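Long-range contacts in tyrosinase (Aspergillus oryzae, PDB 6JU5), which probably oxidises L-tyrosine and L-dopa to L-dopaquinone with molecular oxygen at a dinuclear copper centre: residues Y472-R477 with L543-A548; N491-D496 with Q508-S513; G495-K500 with R564-N569. The protein carries 1 engineered substitution. One frame throughout, in Å; residues are numbered along the deposited sequence.

In the fold
All three contacts belong to the C-terminal domain of this pro-tyrosinase and are built on one mixed sheet. Contacts 1 and 2, with centres about 11 Å apart, pack against each other: Leu-543 CD2 lies 3.5 Å from Ser-513 O, and Ile-476 touches Ile-492. In sequence, both segments of contact 2 fall between those of contact 1. Contacts 2 and 3 share Gly-495 and Asp-496, and their centres lie about 7 Å apart; strand 563-568 flanks strand 489-494. Contacts 1 and 3 do not touch. Contact 2 comes closest to the copper site, the side chain of Ser-513 lying about 11 Å from that of copper ligand His-336.

Contact 1 (Y472-R477 with L543-A548)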
loop_
_atom_site.group_PDB
_atom_site.type_symbol
_atom_site.label_atom_id
_atom_site.label_comp_id
_atom_site.label_asym_id
_atom_site.label_seq_id
_atom_site.Cartn_x
_atom_site.Cartn_y
_atom_site.Cartn_z
ATOM N N TYR B 472 -27.589 -22.359 -9.051
ATOM C CA TYR B 472 -26.722 -23.279 -8.337
ATOM C C TYR B 472 -26.098 -22.541 -7.143
ATOM O O TYR B 472 -25.737 -21.375 -7.305
ATOM C CB TYR B 472 -25.585 -23.774 -9.229
ATOM C CG TYR B 472 -25.973 -24.694 -10.364
ATOM C CD1 TYR B 472 -26.424 -24.147 -11.563
ATOM C CD2 TYR B 472 -25.873 -26.075 -10.268
ATOM C CE1 TYR B 472 -26.781 -24.944 -12.636
ATOM C CE2 TYR B 472 -26.233 -26.894 -11.333
ATOM C CZ TYR B 472 -26.679 -26.310 -12.501
ATOM O OH TYR B 472 -27.041 -27.111 -13.561
ATOM N N ILE B 473 -25.997 -23.251 -6.032
ATOM C CA ILE B 473 -25.371 -22.760 -4.819
ATOM C C ILE B 473 -24.455 -23.825 -4.228
ATOM O O ILE B 473 -24.669 -25.041 -4.393
ATOM C CB ILE B 473 -26.417 -22.326 -3.766
ATOM C CG1 ILE B 473 -27.355 -23.462 -3.386
ATOM C CG2 ILE B 473 -27.168 -21.073 -4.216
ATOM C CD1 ILE B 473 -28.403 -23.123 -2.347
ATOM N N LEU B 474 -23.411 -23.342 -3.531
ATOM C CA LEU B 474 -22.562 -24.250 -2.745
ATOM C C LEU B 474 -22.908 -24.101 -1.264
ATOM O O LEU B 474 -23.011 -22.982 -0.748
ATOM C CB LEU B 474 -21.095 -23.917 -2.938
ATOM C CG LEU B 474 -20.520 -24.291 -4.317
ATOM C CD1 LEU B 474 -19.353 -23.379 -4.684
ATOM C CD2 LEU B 474 -20.077 -25.746 -4.336
ATOM N N SER B 475 -23.066 -25.218 -0.580
ATOM C CA SER B 475 -23.201 -25.217 0.868
ATOM C C SER B 475 -21.852 -25.570 1.491
ATOM O O SER B 475 -21.112 -26.408 0.939
ATOM C CB SER B 475 -24.270 -26.208 1.307
ATOM O OG SER B 475 -23.980 -27.510 0.784
ATOM N N ILE B 476 -21.533 -24.913 2.598
ATOM C CA ILE B 476 -20.283 -25.152 3.305
ATOM C C ILE B 476 -20.514 -25.261 4.810
ATOM O O ILE B 476 -21.077 -24.326 5.379
ATOM C CB ILE B 476 -19.285 -23.996 3.055
ATOM C CG1 ILE B 476 -19.019 -23.763 1.568
ATOM C CG2 ILE B 476 -18.001 -24.250 3.827
ATOM C CD1 ILE B 476 -19.929 -22.739 0.926
ATOM N N ARG B 477 -20.109 -26.361 5.419
ATOM C CA ARG B 477 -20.241 -26.533 6.867
ATOM C C ARG B 477 -18.887 -26.957 7.444
ATOM O O ARG B 477 -18.209 -27.836 6.901
ATOM C CB ARG B 477 -21.334 -27.557 7.194
ATOM C CG ARG B 477 -21.636 -27.656 8.690
ATOM C CD ARG B 477 -22.989 -28.307 8.929
ATOM N NE ARG B 477 -22.957 -29.711 8.537
ATOM C CZ ARG B 477 -24.054 -30.441 8.356
ATOM N NH1 ARG B 477 -25.256 -29.901 8.522
ATOM N NH2 ARG B 477 -23.904 -31.708 8.010
ATOM N N LEU B 543 -22.217 -20.165 -0.959
ATOM C CA LEU B 543 -21.679 -19.359 -2.057
ATOM C C LEU B 543 -22.591 -19.457 -3.273
ATOM O O LEU B 543 -23.112 -20.524 -3.590
ATOM C CB LEU B 543 -20.279 -19.821 -2.470
ATOM C CG LEU B 543 -19.177 -19.615 -1.434
ATOM C CD1 LEU B 543 -17.924 -20.400 -1.807
ATOM C CD2 LEU B 543 -18.895 -18.130 -1.273
ATOM N N PRO B 544 -22.727 -18.373 -4.021
ATOM C CA PRO B 544 -23.343 -18.499 -5.347
ATOM C C PRO B 544 -22.449 -19.404 -6.193
ATOM O O PRO B 544 -21.230 -19.388 -6.023
ATOM C CB PRO B 544 -23.319 -17.068 -5.877
ATOM C CG PRO B 544 -22.947 -16.182 -4.740
ATOM C CD PRO B 544 -22.203 -17.028 -3.738
ATOM N N ALA B 545 -23.048 -20.196 -7.063
ATOM C CA ALA B 545 -22.274 -21.054 -7.964
ATOM C C ALA B 545 -22.791 -21.048 -9.389
ATOM O O ALA B 545 -22.231 -21.727 -10.252
ATOM C CB ALA B 545 -22.215 -22.473 -7.406
ATOM N N ARG B 546 -23.845 -20.274 -9.642
ATOM C CA ARG B 546 -24.546 -20.395 -10.916
ATOM C C ARG B 546 -23.618 -20.152 -12.092
ATOM O O ARG B 546 -23.590 -20.942 -13.037
ATOM C CB ARG B 546 -25.700 -19.392 -10.986
ATOM C CG ARG B 546 -26.639 -19.637 -12.150
ATOM C CD ARG B 546 -26.178 -18.990 -13.452
ATOM N NE ARG B 546 -27.087 -19.484 -14.499
ATOM C CZ ARG B 546 -26.952 -20.690 -15.056
ATOM N NH1 ARG B 546 -25.959 -21.502 -14.701
ATOM N NH2 ARG B 546 -27.824 -21.064 -15.978
ATOM N N LEU B 547 -22.896 -19.036 -12.036
ATOM C CA LEU B 547 -22.080 -18.651 -13.198
ATOM C C LEU B 547 -20.885 -19.569 -13.351
ATOM O O LEU B 547 -20.541 -19.993 -14.466
ATOM C CB LEU B 547 -21.696 -17.179 -13.103
ATOM C CG LEU B 547 -22.847 -16.162 -13.166
ATOM C CD1 LEU B 547 -22.326 -14.757 -12.861
ATOM C CD2 LEU B 547 -23.519 -16.189 -14.532
ATOM N N ALA B 548 -20.220 -19.913 -12.247
ATOM C CA ALA B 548 -19.062 -20.790 -12.320
ATOM C C ALA B 548 -19.453 -22.166 -12.833
ATOM O O ALA B 548 -18.664 -22.796 -13.543
ATOM C CB ALA B 548 -18.394 -20.926 -10.962
#
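Leu-543 lays its branch point across the end of Ile-476, CG to CD1 at 4.0 Å. Ile-476 reaches it because its CD1 is swung to an unstaggered chi2 of 92°, which carries the methyl to the leucine. Leu-474 stands on the same face of the sheet as Leu-543. Its CG leans on the methyl CB of Ala-545 at 4.0 Å, and that methyl also lies against CB of Tyr-472. Beneath these side chains the strands run antiparallel, and Leu-474 and Leu-543 form a hydrogen-bonded pair. Leu-474 N gives to Leu-543 O at 2.8 Å. Leu-543 N gives back to Leu-474 O at 2.9 Å. One residue pair on, the partner strand ends. Ala-545, the N-cap of helix 546-555, sends its N to Tyr-472 O at 2.9 Å from above the carbonyl plane, 43° out of it, as the chain leaves the sheet.

The Tyr-472 ring and the Arg-546 guanidinium meet obliquely, CE1 to NH1 at 4.1 Å, with planes 37° apart. Their polar ends are anchored separately, Tyr-472 OH to Lys-553 and Arg-546 NH2 to Gly-468 O. The polar part of the contact is thus three backbone hydrogen bonds, which leave the buried Tyr-472 N-H without an acceptor where strand pairing gives way to the helix; the rest is mainly apolar packing round the Ala-545 methyl and Leu-543.

Contact 2 (N491-D496 with Q508-S513); sequences NIFFGD and QNFVGS
Val-511 sets its CG2 over one face of the Phe-494 ring, a CH-pi contact with the methyl 3.6 Å from the ring centroid. CG1 lies anti to the backbone N (chi1 172°), which leaves CG2 as the branch above the ring while CG1 reaches only toward the far end of it, near CZ and CE2. Ala-548 of helix 546-555 and Leu-474 touch both side chains, so the pair is buried between sheet and helix.

Val-511 is also where the register slips. Strands 489-494 and 510-515 form an antiparallel hairpin with a long connection, interrupted here by a classic beta bulge: Val-511 and Gly-512 both face Ile-492. Ile-492 O takes a short bond from Val-511 N, 2.7 Å. A second, weak one comes to the same oxygen from Gly-512 N at 3.5 Å. Ile-492 N in turn gives to Gly-512 O at 2.9 Å. On the other face of the sheet from Ile-492, the edge of Phe-510 turns toward the face of Phe-493 in an offset edge-to-face pair, the planes 75° apart.

Asn-509 works at the loop end of the hairpin. Its O receives Phe-494 N at 3.0 Å, and its amide ND2 reaches Asp-496 O at 2.8 Å, in the carbonyl plane and on a lone pair. That same oxygen is gripped a second time by Gln-508 NE2 at 3.0 Å, but from above, 65° out of the carbonyl plane. The extended Gln-508 chain carries its amide up to Asp-496, whose O lies close to the plane of that amide.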
loop_
_atom_site.group_PDB
_atom_site.type_symbol
_atom_site.label_atom_id
_atom_site.label_comp_id
_atom_site.label_asym_id
_atom_site.label_seq_id
_atom_site.Cartn_x
_atom_site.Cartn_y
_atom_site.Cartn_z
ATOM N N ASN B 491 -11.250 -22.544 0.299
ATOM C CA ASN B 491 -11.376 -22.149 -1.104
ATOM C C ASN B 491 -11.978 -23.282 -1.924
ATOM O O ASN B 491 -11.554 -24.437 -1.726
ATOM C CB ASN B 491 -10.020 -21.760 -1.677
ATOM C CG ASN B 491 -9.532 -20.456 -1.048
ATOM O OD1 ASN B 491 -10.356 -19.628 -0.667
ATOM N ND2 ASN B 491 -8.214 -20.322 -0.959
ATOM N N ILE B 492 -12.918 -22.954 -2.791
ATOM C CA ILE B 492 -13.590 -23.944 -3.638
ATOM C C ILE B 492 -13.259 -23.729 -5.107
ATOM O O ILE B 492 -13.187 -22.569 -5.529
ATOM C CB ILE B 492 -15.099 -23.975 -3.358
ATOM C CG1 ILE B 492 -15.325 -24.360 -1.880
ATOM C CG2 ILE B 492 -15.808 -24.930 -4.300
ATOM C CD1 ILE B 492 -16.709 -24.088 -1.364
ATOM N N PHE B 493 -13.040 -24.840 -5.809
ATOM C CA PHE B 493 -12.628 -24.857 -7.202
ATOM C C PHE B 493 -13.501 -25.803 -8.020
ATOM O O PHE B 493 -13.960 -26.817 -7.485
ATOM C CB PHE B 493 -11.177 -25.380 -7.258
ATOM C CG PHE B 493 -10.215 -24.541 -6.470
ATOM C CD1 PHE B 493 -10.028 -24.781 -5.107
ATOM C CD2 PHE B 493 -9.502 -23.518 -7.086
ATOM C CE1 PHE B 493 -9.150 -23.989 -4.382
ATOM C CE2 PHE B 493 -8.645 -22.713 -6.358
ATOM C CZ PHE B 493 -8.488 -22.943 -5.002
ATOM N N PHE B 494 -13.699 -25.512 -9.295
ATOM C CA PHE B 494 -14.386 -26.414 -10.216
ATOM C C PHE B 494 -13.358 -26.794 -11.287
ATOM O O PHE B 494 -12.936 -25.935 -12.074
ATOM C CB PHE B 494 -15.605 -25.795 -10.882
ATOM C CG PHE B 494 -16.800 -25.514 -9.999
ATOM C CD1 PHE B 494 -16.937 -26.084 -8.737
ATOM C CD2 PHE B 494 -17.814 -24.674 -10.425
ATOM C CE1 PHE B 494 -18.048 -25.833 -7.943
ATOM C CE2 PHE B 494 -18.914 -24.396 -9.630
ATOM C CZ PHE B 494 -19.041 -24.964 -8.374
ATOM N N GLY B 495 -12.948 -28.057 -11.270
ATOM C CA GLY B 495 -11.863 -28.449 -12.161
ATOM C C GLY B 495 -10.562 -28.647 -11.422
ATOM O O GLY B 495 -10.485 -28.584 -10.188
ATOM N N ASP B 496 -9.476 -28.889 -12.135
ATOM C CA ASP B 496 -8.199 -29.188 -11.502
ATOM C C ASP B 496 -7.647 -27.997 -10.726
ATOM O O ASP B 496 -7.776 -26.847 -11.144
ATOM C CB ASP B 496 -7.161 -29.591 -12.542
ATOM C CG ASP B 496 -7.581 -30.721 -13.447
ATOM O OD1 ASP B 496 -8.367 -31.582 -13.008
ATOM O OD2 ASP B 496 -7.107 -30.723 -14.601
ATOM N N GLN B 508 -6.183 -20.718 -10.784
ATOM C CA GLN B 508 -6.937 -21.500 -11.775
ATOM C C GLN B 508 -8.176 -22.141 -11.168
ATOM O O GLN B 508 -8.071 -22.819 -10.144
ATOM C CB GLN B 508 -5.986 -22.594 -12.257
ATOM C CG GLN B 508 -6.522 -23.666 -13.193
ATOM C CD GLN B 508 -5.372 -24.650 -13.423
ATOM O OE1 GLN B 508 -4.329 -24.248 -13.947
ATOM N NE2 GLN B 508 -5.538 -25.880 -12.973
ATOM N N ASN B 509 -9.349 -21.960 -11.768
ATOM C CA ASN B 509 -10.586 -22.677 -11.484
ATOM C C ASN B 509 -11.212 -22.300 -10.147
ATOM O O ASN B 509 -12.159 -22.963 -9.716
ATOM C CB ASN B 509 -10.378 -24.193 -11.586
ATOM C CG ASN B 509 -10.115 -24.603 -13.029
ATOM O OD1 ASN B 509 -10.590 -23.962 -13.979
ATOM N ND2 ASN B 509 -9.366 -25.690 -13.199
ATOM N N PHE B 510 -10.732 -21.215 -9.537
ATOM C CA PHE B 510 -11.307 -20.732 -8.284
ATOM C C PHE B 510 -12.778 -20.357 -8.447
ATOM O O PHE B 510 -13.121 -19.695 -9.442
ATOM C CB PHE B 510 -10.525 -19.514 -7.800
ATOM C CG PHE B 510 -11.037 -18.839 -6.556
ATOM C CD1 PHE B 510 -10.700 -19.314 -5.304
ATOM C CD2 PHE B 510 -11.849 -17.717 -6.626
ATOM C CE1 PHE B 510 -11.144 -18.705 -4.146
ATOM C CE2 PHE B 510 -12.288 -17.072 -5.479
ATOM C CZ PHE B 510 -11.912 -17.550 -4.226
ATOM N N VAL B 511 -13.593 -20.732 -7.462
ATOM C CA VAL B 511 -15.019 -20.383 -7.504
ATOM C C VAL B 511 -15.386 -19.384 -6.418
ATOM O O VAL B 511 -16.137 -18.424 -6.640
ATOM C CB VAL B 511 -15.892 -21.661 -7.405
ATOM C CG1 VAL B 511 -17.360 -21.321 -7.242
ATOM C CG2 VAL B 511 -15.664 -22.516 -8.647
ATOM N N GLY B 512 -14.878 -19.571 -5.207
ATOM C CA GLY B 512 -15.126 -18.645 -4.102
ATOM C C GLY B 512 -14.583 -19.166 -2.785
ATOM O O GLY B 512 -14.046 -20.279 -2.708
ATOM N N SER B 513 -14.700 -18.342 -1.744
ATOM C CA SER B 513 -14.093 -18.621 -0.449
ATOM C C SER B 513 -15.070 -18.418 0.711
ATOM O O SER B 513 -16.031 -17.661 0.647
ATOM C CB SER B 513 -12.850 -17.751 -0.224
ATOM O OG SER B 513 -13.192 -16.371 -0.087
#

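Contact 3 (G495-K500 with R564-N569); sequences GDVDGK and RYVVVN
Arg-564 and Val-497 run alongside each other, pointing opposite ways: the arginine chain, extended from CG to NE, runs out toward Gly-495 while the valine points back toward strand 563-568. They brush where the two pass, Val-497 CG2 against Arg-564 CB at 4.2 Å. With its CG1 anti to the backbone N (chi1 175°), Val-497 sends that other branch to Val-566, CG1 to CG2 at 4.3 Å. One isopropyl group thus bridges two residues on the same side of the strand.

Farther out, the guanidinium brings its edge to the loop backbone. Gly-495 O lies near the guanidinium plane, 3.2 Å from Arg-564 NE, yet the N-H points well aside of it and the bond is weak, 123° at the hydrogen. The same oxygen rests against the aliphatic part of the arginine, 3.3 Å from Arg-564 CD. Asp-496 adds charge without a bond: its OD1 stays 4.6 Å from Arg-564 NH2, far from the plane of the guanidinium, where no N-H aims at it, so any attraction is probably long-range and softened by the exposed setting.

Beyond Val-497 the loop curls into an Asx turn, Asp-498 OD1 accepting Lys-500 N at 2.9 Å, and Lys-500 NZ continues to a salt bridge with Asp-615. Strand 563-568 itself is held between strands 489-494 and 604-611; Val-566 packs on Phe-493 and Phe-502, Val-497 also meets Ala-612, and Tyr-565 points away from the loop, onto Val-580 and Val-582 of strand 580-588.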
loop_
_atom_site.group_PDB
_atom_site.type_symbol
_atom_site.label_atom_id
_atom_site.label_comp_id
_atom_site.label_asym_id
_atom_site.label_seq_id
_atom_site.Cartn_x
_atom_site.Cartn_y
_atom_site.Cartn_z
ATOM N N GLY B 495 -12.948 -28.057 -11.270
ATOM C CA GLY B 495 -11.863 -28.449 -12.161
ATOM C C GLY B 495 -10.562 -28.647 -11.422
ATOM O O GLY B 495 -10.485 -28.584 -10.188
ATOM N N ASP B 496 -9.476 -28.889 -12.135
ATOM C CA ASP B 496 -8.199 -29.188 -11.502
ATOM C C ASP B 496 -7.647 -27.997 -10.726
ATOM O O ASP B 496 -7.776 -26.847 -11.144
ATOM C CB ASP B 496 -7.161 -29.591 -12.542
ATOM C CG ASP B 496 -7.581 -30.721 -13.447
ATOM O OD1 ASP B 496 -8.367 -31.582 -13.008
ATOM O OD2 ASP B 496 -7.107 -30.723 -14.601
ATOM N N VAL B 497 -7.051 -28.284 -9.589
ATOM C CA VAL B 497 -6.475 -27.271 -8.703
ATOM C C VAL B 497 -4.973 -27.201 -8.949
ATOM O O VAL B 497 -4.275 -28.211 -9.013
ATOM C CB VAL B 497 -6.775 -27.623 -7.239
ATOM C CG1 VAL B 497 -6.093 -26.664 -6.272
ATOM C CG2 VAL B 497 -8.286 -27.625 -6.992
ATOM N N ASP B 498 -4.472 -25.984 -9.121
ATOM C CA ASP B 498 -3.035 -25.762 -9.228
ATOM C C ASP B 498 -2.402 -25.946 -7.854
ATOM O O ASP B 498 -2.706 -25.228 -6.899
ATOM C CB ASP B 498 -2.806 -24.374 -9.800
ATOM C CG ASP B 498 -1.363 -23.957 -9.932
ATOM O OD1 ASP B 498 -0.477 -24.562 -9.296
ATOM O OD2 ASP B 498 -1.116 -22.998 -10.705
ATOM N N GLY B 499 -1.525 -26.939 -7.727
ATOM C CA GLY B 499 -0.950 -27.324 -6.450
ATOM C C GLY B 499 -0.047 -26.288 -5.806
ATOM O O GLY B 499 0.380 -26.460 -4.664
ATOM N N LYS B 500 0.262 -25.216 -6.519
ATOM C CA LYS B 500 1.050 -24.105 -5.992
ATOM C C LYS B 500 0.257 -22.808 -5.978
ATOM O O LYS B 500 0.815 -21.753 -5.669
ATOM C CB LYS B 500 2.310 -23.925 -6.855
ATOM C CG LYS B 500 3.160 -25.181 -6.903
ATOM C CD LYS B 500 4.429 -24.996 -7.733
ATOM C CE LYS B 500 4.942 -26.353 -8.180
ATOM N NZ LYS B 500 6.001 -26.878 -7.270
ATOM N N ARG B 564 -14.148 -28.936 -5.478
ATOM C CA ARG B 564 -12.918 -29.317 -4.794
ATOM C C ARG B 564 -12.539 -28.211 -3.810
ATOM O O ARG B 564 -12.631 -27.035 -4.145
ATOM C CB ARG B 564 -11.796 -29.544 -5.805
ATOM C CG ARG B 564 -12.167 -30.525 -6.920
ATOM C CD ARG B 564 -10.977 -30.787 -7.837
ATOM N NE ARG B 564 -11.335 -31.438 -9.088
ATOM C CZ ARG B 564 -11.434 -32.737 -9.278
ATOM N NH1 ARG B 564 -11.176 -33.565 -8.273
ATOM N NH2 ARG B 564 -11.772 -33.232 -10.461
ATOM N N TYR B 565 -12.151 -28.580 -2.593
ATOM C CA TYR B 565 -11.816 -27.540 -1.618
ATOM C C TYR B 565 -10.408 -27.717 -1.061
ATOM O O TYR B 565 -9.893 -28.825 -0.961
ATOM C CB TYR B 565 -12.822 -27.488 -0.474
ATOM C CG TYR B 565 -12.869 -28.686 0.445
ATOM C CD1 TYR B 565 -12.064 -28.744 1.574
ATOM C CD2 TYR B 565 -13.727 -29.766 0.207
ATOM C CE1 TYR B 565 -12.103 -29.833 2.439
ATOM C CE2 TYR B 565 -13.774 -30.850 1.059
ATOM C CZ TYR B 565 -12.959 -30.879 2.175
ATOM O OH TYR B 565 -12.998 -31.967 3.007
ATOM N N VAL B 566 -9.845 -26.588 -0.657
ATOM C CA VAL B 566 -8.579 -26.559 0.056
ATOM C C VAL B 566 -8.760 -25.660 1.280
ATOM O O VAL B 566 -9.342 -24.575 1.162
ATOM C CB VAL B 566 -7.407 -26.033 -0.789
ATOM C CG1 VAL B 566 -6.122 -26.126 0.025
ATOM C CG2 VAL B 566 -7.268 -26.822 -2.089
ATOM N N VAL B 567 -8.328 -26.141 2.434
ATOM C CA VAL B 567 -8.333 -25.343 3.663
ATOM C C VAL B 567 -6.943 -24.723 3.835
ATOM O O VAL B 567 -5.953 -25.461 3.936
ATOM C CB VAL B 567 -8.697 -26.181 4.892
ATOM C CG1 VAL B 567 -8.673 -25.338 6.172
ATOM C CG2 VAL B 567 -10.081 -26.799 4.668
ATOM N N VAL B 568 -6.895 -23.393 3.778
ATOM C CA VAL B 568 -5.600 -22.700 3.761
ATOM C C VAL B 568 -5.378 -22.032 5.114
ATOM O O VAL B 568 -6.285 -21.358 5.618
ATOM C CB VAL B 568 -5.569 -21.642 2.637
ATOM C CG1 VAL B 568 -4.185 -21.004 2.569
ATOM C CG2 VAL B 568 -5.930 -22.246 1.285
ATOM N N ASN B 569 -4.193 -22.200 5.671
ATOM C CA ASN B 569 -3.834 -21.544 6.939
ATOM C C ASN B 569 -3.097 -20.233 6.711
ATOM O O ASN B 569 -2.907 -19.780 5.562
ATOM C CB ASN B 569 -3.065 -22.523 7.808
ATOM C CG ASN B 569 -1.668 -22.861 7.320
ATOM O OD1 ASN B 569 -1.049 -22.093 6.577
ATOM N ND2 ASN B 569 -1.149 -24.010 7.780
#